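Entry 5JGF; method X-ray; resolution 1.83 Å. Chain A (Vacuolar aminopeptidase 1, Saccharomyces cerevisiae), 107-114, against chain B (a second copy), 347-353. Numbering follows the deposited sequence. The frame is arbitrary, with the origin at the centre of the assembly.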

# COMPACT_ATOMS: atom_id res chain seq x y z
N THR A 107 -13.15 -29.52 -29.71
CA THR A 107 -12.36 -30.36 -28.83
C THR A 107 -11.08 -29.59 -28.52
O THR A 107 -10.62 -28.79 -29.33
N ALA A 108 -10.54 -29.82 -27.33
CA ALA A 108 -9.32 -29.14 -26.90
C ALA A 108 -8.28 -30.22 -26.66
O ALA A 108 -8.33 -30.93 -25.66
N GLU A 109 -7.33 -30.33 -27.59
CA GLU A 109 -6.28 -31.35 -27.52
C GLU A 109 -6.92 -32.73 -27.42
O GLU A 109 -6.37 -33.64 -26.79
N GLY A 110 -8.09 -32.89 -28.03
CA GLY A 110 -8.78 -34.17 -28.01
C GLY A 110 -9.89 -34.31 -26.99
O GLY A 110 -10.72 -35.22 -27.09
N TYR A 111 -9.91 -33.42 -26.00
CA TYR A 111 -10.93 -33.47 -24.95
C TYR A 111 -12.26 -32.86 -25.37
O TYR A 111 -12.30 -31.78 -25.96
N GLY A 112 -13.34 -33.55 -25.04
CA GLY A 112 -14.66 -33.05 -25.34
C GLY A 112 -15.14 -32.30 -24.10
O GLY A 112 -14.95 -32.78 -22.98
N ARG A 113 -15.72 -31.13 -24.30
CA ARG A 113 -16.23 -30.32 -23.20
C ARG A 113 -17.55 -29.70 -23.63
O ARG A 113 -17.83 -29.59 -24.82
N ILE A 114 -18.37 -29.31 -22.66
CA ILE A 114 -19.65 -28.68 -22.97
C ILE A 114 -19.73 -27.34 -22.27
O ILE A 114 -19.27 -27.18 -21.14
N HIS B 347 0.91 -36.12 -14.69
CA HIS B 347 -0.24 -35.30 -15.06
C HIS B 347 -0.84 -35.36 -16.46
O HIS B 347 -0.17 -35.07 -17.45
N LEU B 348 -2.12 -35.71 -16.52
CA LEU B 348 -2.84 -35.72 -17.78
C LEU B 348 -3.12 -34.26 -18.13
O LEU B 348 -3.32 -33.43 -17.24
N TYR B 349 -3.12 -33.95 -19.41
CA TYR B 349 -3.42 -32.59 -19.85
C TYR B 349 -4.82 -32.24 -19.33
O TYR B 349 -5.74 -33.04 -19.46
N ASN B 350 -4.96 -31.06 -18.73
CA ASN B 350 -6.26 -30.59 -18.24
C ASN B 350 -6.59 -29.44 -19.19
O ASN B 350 -5.99 -28.37 -19.11
N PRO B 351 -7.56 -29.66 -20.10
CA PRO B 351 -7.97 -28.64 -21.08
C PRO B 351 -8.39 -27.28 -20.54
O PRO B 351 -8.40 -26.30 -21.28
N ASN B 352 -8.73 -27.22 -19.26
CA ASN B 352 -9.17 -25.96 -18.67
C ASN B 352 -8.02 -25.10 -18.14
O ASN B 352 -8.22 -23.96 -17.74
N PHE B 353 -6.81 -25.67 -18.14
CA PHE B 353 -5.62 -24.95 -17.69
C PHE B 353 -4.49 -25.17 -18.70
O PHE B 353 -3.41 -25.63 -18.35

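What fills the apolar centre of this contact? P351(B) does: its ring, puckered C-gamma endo, points toward chain A and meets three side chains there. Its CD lies over one face of the Y111(A) ring, 3.9 Å from the ring centroid and 10° off the normal, a CH-pi contact in which a C-H-bearing carbon beside the proline nitrogen sits against the aromatic pi cloud. A108(A), also pointing toward the partner, brings its CB to 3.9 Å from P351(B) CB. The CA atoms of A108(A) and P351(B) are 6.0 Å apart, the nearest CA pair between the two stretches, and the methyl meets the proline ring between them.

How do the two tyrosines share the space beside the proline? Y111(A) has chi1 m and chi2 -87°, Y349(B) has chi1 t and chi2 77°, and both point toward the other stretch. They do not stack; Y111(A) CE2 approaches the edge of the Y349(B) ring, 3.8 Å from Y349(B) CD2. The Y111(A) side chain reaches on to the chain B backbone, where its OH stands 2.7 Å from Y349(B) O, and the same OH is 3.9 Å from L348(B) CB.

What else packs against the Y349(B) ring? E109(A), pointing toward the other stretch with chi1 and chi2 both m, lays its aliphatic part beside it, E109(A) CG coming within 3.4 Å of Y349(B) CE2. E109(A) belongs to the type I' turn from A108(A) to Y111(A); the residue after it in that turn, G110(A), has no side chain and makes no contact with the chain B stretch. Water 1 links the polar ends, at 2.6 Å from Y349(B) OH and, by a weak hydrogen bond in which the water donates, 3.3 Å from E109(A) OE2.

How is the other polar edge held? R113(A), pointing toward the other stretch with chi1 to chi3 m, t and m, extends past the proline so that P351(B) CB lies over one face of its guanidinium, while R113(A) CD packs 3.9 Å from P351(B) CG. At the guanidinium edge, R113(A) NH1 donates a 2.8 Å hydrogen bond to N352(B) OD1. The N352(B) CA-to-CB bond points sideways, but with chi1 m the amide end comes nearer to chain A. N352(B) N in turn donates to N350(B) OD1 at 3.0 Å, within the type I turn from N350(B) to F353(B). Water 2 completes this edge, accepting from R113(A) NH1 at 3.0 Å and donating to P351(B) O at 2.8 Å, thereby bridging two atoms whose direct approach has a poor angle for hydrogen bonding.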

# COMPACT_ATOMS: atom_id res chain seq x y z
CB THR A 107 -12.00 -31.71 -29.50
OG1 THR A 107 -11.49 -31.48 -30.82
CG2 THR A 107 -13.23 -32.61 -29.58
CB ALA A 108 -9.58 -28.36 -25.62
CB GLU A 109 -5.36 -31.11 -26.32
CG GLU A 109 -4.56 -29.81 -26.36
CD GLU A 109 -3.73 -29.64 -27.63
OE1 GLU A 109 -3.25 -30.64 -28.19
OE2 GLU A 109 -3.55 -28.48 -28.05
CB TYR A 111 -10.45 -32.72 -23.71
CG TYR A 111 -9.48 -33.48 -22.84
CD1 TYR A 111 -9.93 -34.34 -21.84
CD2 TYR A 111 -8.10 -33.31 -22.99
CE1 TYR A 111 -9.04 -35.00 -21.00
CE2 TYR A 111 -7.20 -33.97 -22.16
CZ TYR A 111 -7.68 -34.80 -21.16
OH TYR A 111 -6.79 -35.41 -20.30
CB ARG A 113 -15.25 -29.19 -22.86
CG ARG A 113 -13.92 -29.65 -22.26
CD ARG A 113 -13.03 -28.46 -21.93
NE ARG A 113 -12.69 -27.68 -23.12
CZ ARG A 113 -12.04 -26.52 -23.10
NH1 ARG A 113 -11.64 -26.00 -21.94
NH2 ARG A 113 -11.79 -25.87 -24.23
CB ILE A 114 -20.86 -29.57 -22.56
CG1 ILE A 114 -20.73 -29.99 -21.09
CG2 ILE A 114 -20.96 -30.78 -23.49
CD1 ILE A 114 -21.96 -30.72 -20.56
CB HIS B 347 0.08 -33.84 -14.74
CG HIS B 347 0.56 -33.62 -13.34
ND1 HIS B 347 -0.28 -33.65 -12.25
CD2 HIS B 347 1.81 -33.41 -12.85
CE1 HIS B 347 0.43 -33.46 -11.15
NE2 HIS B 347 1.70 -33.32 -11.49
CB LEU B 348 -4.20 -36.42 -17.62
CG LEU B 348 -4.30 -37.92 -17.89
CD1 LEU B 348 -5.74 -38.37 -17.62
CD2 LEU B 348 -3.90 -38.22 -19.33
CB TYR B 349 -3.41 -32.53 -21.38
CG TYR B 349 -3.74 -31.17 -21.96
CD1 TYR B 349 -2.79 -30.15 -21.97
CD2 TYR B 349 -4.99 -30.91 -22.51
CE1 TYR B 349 -3.07 -28.90 -22.52
CE2 TYR B 349 -5.29 -29.66 -23.06
CZ TYR B 349 -4.32 -28.66 -23.06
OH TYR B 349 -4.60 -27.43 -23.61
CB ASN B 350 -6.15 -30.07 -16.80
CG ASN B 350 -7.50 -29.67 -16.22
OD1 ASN B 350 -8.33 -29.10 -16.93
ND2 ASN B 350 -7.70 -29.94 -14.94
CB PRO B 351 -9.09 -29.34 -21.85
CG PRO B 351 -9.72 -30.20 -20.80
CD PRO B 351 -8.51 -30.79 -20.10
CB ASN B 352 -10.18 -26.22 -17.55
CG ASN B 352 -11.43 -26.93 -18.07
OD1 ASN B 352 -11.74 -26.84 -19.25
ND2 ASN B 352 -12.14 -27.61 -17.19
CB PHE B 353 -5.18 -25.45 -16.31
CG PHE B 353 -6.22 -25.29 -15.24
CD1 PHE B 353 -7.20 -26.26 -15.05
CD2 PHE B 353 -6.24 -24.16 -14.43
CE1 PHE B 353 -8.18 -26.12 -14.08
CE2 PHE B 353 -7.21 -24.00 -13.44
CZ PHE B 353 -8.19 -24.98 -13.27
O HOH W 1 -2.98 -26.53 -25.44
O HOH W 2 -9.52 -23.84 -22.04